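Long-range contact in endoglucanase, family GH5 (Zobellia galactanivorans, PDB 6GL0), which probably hydrolyses beta-glucans of the hemicellulose type, such as mixed-linked glucan, and binds a cellotriose in its active-site cleft: residues N99-E104 with T143-R148. The protein carries 1 engineered substitution. Numbering follows the deposited sequence.
With GLC (alpha-D-glucopyranose), chain D; BGC (beta-D-glucopyranose), chain B.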
# COMPACT_ATOMS: atom_id res chain seq x y z
N ASN A 99 16.54 -21.32 -15.32
CA ASN A 99 17.51 -20.52 -14.60
C ASN A 99 18.97 -20.98 -14.66
O ASN A 99 19.30 -21.95 -15.36
CB ASN A 99 17.03 -20.33 -13.14
CG ASN A 99 17.36 -21.48 -12.22
OD1 ASN A 99 17.95 -22.50 -12.61
ND2 ASN A 99 17.01 -21.29 -10.96
N ILE A 100 19.82 -20.21 -13.94
CA ILE A 100 21.13 -20.65 -13.49
C ILE A 100 21.00 -20.92 -11.97
O ILE A 100 20.66 -19.98 -11.21
CB ILE A 100 22.20 -19.59 -13.76
CG1 ILE A 100 22.44 -19.44 -15.26
CG2 ILE A 100 23.52 -19.96 -13.06
CD1 ILE A 100 23.53 -18.44 -15.61
N HIS A 101 21.27 -22.17 -11.57
CA HIS A 101 20.97 -22.67 -10.21
C HIS A 101 22.25 -22.82 -9.36
O HIS A 101 22.74 -21.80 -8.90
CB HIS A 101 20.10 -23.93 -10.23
CG HIS A 101 19.25 -24.08 -9.02
ND1 HIS A 101 18.03 -23.44 -8.89
CD2 HIS A 101 19.41 -24.82 -7.90
CE1 HIS A 101 17.49 -23.76 -7.72
NE2 HIS A 101 18.29 -24.62 -7.11
N HIS A 102 22.77 -24.04 -9.12
CA HIS A 102 23.85 -24.23 -8.12
C HIS A 102 25.22 -23.99 -8.76
O HIS A 102 26.08 -24.88 -8.74
CB HIS A 102 23.85 -25.63 -7.51
CG HIS A 102 22.69 -25.95 -6.66
ND1 HIS A 102 22.25 -25.12 -5.65
CD2 HIS A 102 21.89 -27.05 -6.63
CE1 HIS A 102 21.24 -25.69 -5.04
NE2 HIS A 102 21.00 -26.87 -5.61
N ASP A 103 25.42 -22.78 -9.27
CA ASP A 103 26.58 -22.36 -10.03
C ASP A 103 27.40 -21.28 -9.30
O ASP A 103 28.23 -20.57 -9.92
CB ASP A 103 26.11 -21.86 -11.41
CG ASP A 103 25.79 -23.00 -12.36
OD1 ASP A 103 26.72 -23.77 -12.67
OD2 ASP A 103 24.62 -23.15 -12.79
N GLU A 104 27.25 -21.22 -7.98
CA GLU A 104 27.92 -20.19 -7.17
C GLU A 104 29.45 -20.36 -7.12
O GLU A 104 30.14 -19.40 -6.83
CB GLU A 104 27.36 -20.15 -5.75
CG GLU A 104 25.87 -19.77 -5.67
CD GLU A 104 24.91 -20.93 -5.85
OE1 GLU A 104 25.35 -22.10 -5.97
OE2 GLU A 104 23.69 -20.68 -5.84
N THR A 143 17.70 -15.16 -14.17
CA THR A 143 19.12 -14.96 -14.40
C THR A 143 20.02 -15.69 -13.40
O THR A 143 20.93 -16.37 -13.82
CB THR A 143 19.47 -13.45 -14.50
OG1 THR A 143 18.81 -12.69 -13.49
CG2 THR A 143 19.02 -12.90 -15.87
N LEU A 144 19.71 -15.59 -12.10
CA LEU A 144 20.47 -16.22 -11.03
C LEU A 144 19.56 -16.67 -9.88
O LEU A 144 18.75 -15.89 -9.39
CB LEU A 144 21.48 -15.24 -10.45
CG LEU A 144 22.48 -14.63 -11.41
CD1 LEU A 144 23.18 -13.45 -10.77
CD2 LEU A 144 23.51 -15.68 -11.85
N ASN A 145 19.74 -17.92 -9.43
CA ASN A 145 18.87 -18.53 -8.45
C ASN A 145 18.91 -17.82 -7.12
O ASN A 145 17.93 -17.19 -6.73
CB ASN A 145 19.18 -20.05 -8.28
CG ASN A 145 18.40 -20.70 -7.14
OD1 ASN A 145 17.20 -20.52 -7.05
ND2 ASN A 145 19.08 -21.47 -6.29
N GLU A 146 20.01 -18.02 -6.41
CA GLU A 146 20.26 -17.46 -5.09
C GLU A 146 21.72 -16.97 -5.02
O GLU A 146 22.51 -17.49 -4.25
CB GLU A 146 19.94 -18.52 -4.02
CG GLU A 146 18.46 -18.89 -3.99
CD GLU A 146 18.07 -19.79 -2.82
OE1 GLU A 146 18.96 -20.46 -2.23
OE2 GLU A 146 16.86 -19.83 -2.49
N PRO A 147 22.08 -16.00 -5.87
CA PRO A 147 23.48 -15.57 -5.97
C PRO A 147 23.97 -14.96 -4.68
O PRO A 147 23.26 -14.18 -4.03
CB PRO A 147 23.46 -14.56 -7.12
CG PRO A 147 22.09 -14.01 -7.09
CD PRO A 147 21.17 -15.09 -6.59
N ARG A 148 25.15 -15.40 -4.27
CA ARG A 148 25.67 -15.16 -2.93
C ARG A 148 27.10 -15.64 -2.83
O ARG A 148 27.62 -16.32 -3.74
CB ARG A 148 24.83 -15.85 -1.85
CG ARG A 148 24.95 -17.38 -1.87
CD ARG A 148 23.85 -18.05 -1.08
NE ARG A 148 24.08 -19.48 -0.98
CZ ARG A 148 23.79 -20.38 -1.93
NH1 ARG A 148 23.27 -20.04 -3.09
NH2 ARG A 148 24.04 -21.65 -1.69
C1 GLC D . 16.53 -23.11 -2.30
C2 GLC D . 17.52 -23.75 -3.28
C3 GLC D . 17.24 -25.22 -3.52
C4 GLC D . 17.14 -25.92 -2.18
C5 GLC D . 16.02 -25.27 -1.41
C6 GLC D . 15.76 -25.88 -0.03
O1 GLC D . 15.24 -22.86 -2.87
O2 GLC D . 17.42 -23.02 -4.50
O3 GLC D . 18.28 -25.77 -4.31
O4 GLC D . 16.86 -27.30 -2.37
O5 GLC D . 16.40 -23.93 -1.19
O6 GLC D . 16.94 -25.78 0.74
C2 BGC B . 17.20 -29.55 -1.81
C3 BGC B . 18.14 -30.51 -1.12
C4 BGC B . 19.56 -30.39 -1.64
C5 BGC B . 19.96 -28.94 -1.60
C6 BGC B . 21.29 -28.70 -2.27
C1 BGC B . 17.73 -28.15 -1.65
O2 BGC B . 15.92 -29.65 -1.23
O3 BGC B . 17.63 -31.82 -1.25
O4 BGC B . 20.45 -31.11 -0.79
O5 BGC B . 19.01 -28.08 -2.20
O6 BGC B . 21.85 -27.47 -1.81
O HOH W 1 21.66 -22.40 -5.68
O HOH W 2 22.51 -19.09 -7.56
O HOH W 3 29.87 -17.95 -4.02
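Asn99 brings ND2 against CB of Asn145 and points it at His101 ND1, 3.2 Å away in both planes, fixing the ring's rotation; Val60 N donates to Asn99 OD1. Ile100 suits its buried place by meeting Leu144 CD2 with CG2 (4.4 Å), while its carbonyl receives Asn145 N (2.9 Å), tying the two loops together. The His101 ring, CG anti to the backbone N (chi1 -152°), stacks on the Asn145 amide, planes 19° apart. His101 NE2 bonds to glucose O3 (3.0 Å), Asn145 ND2 to O2 (2.9 Å), and Arg57 holds Asn145 OD1. Were His101 an alanine, O3 would probably lose this partner and the Asn145 amide its stacked neighbour. His102 lays its ring over His101 CD2. Glu104 brings OE2 to Arg148 NH1 (2.9 Å), a salt bridge whose hydrogen bond is weak; two waters donate to OE2, one accepting from Asn145 ND2, the other from Glu146 N. Glu146, in an Asn-Glu-Pro sequence after the fourth barrel strand as in GH5 enzymes, sets OE2 3.3 Å from glucose C1 and bonds it to His221. The loops follow neighbouring strands 95-99 and 139-142 of the TIM barrel, lining its glycan pocket, with Ile100 and Leu144 on helix 114-131 and Pro147 on helix 161-180.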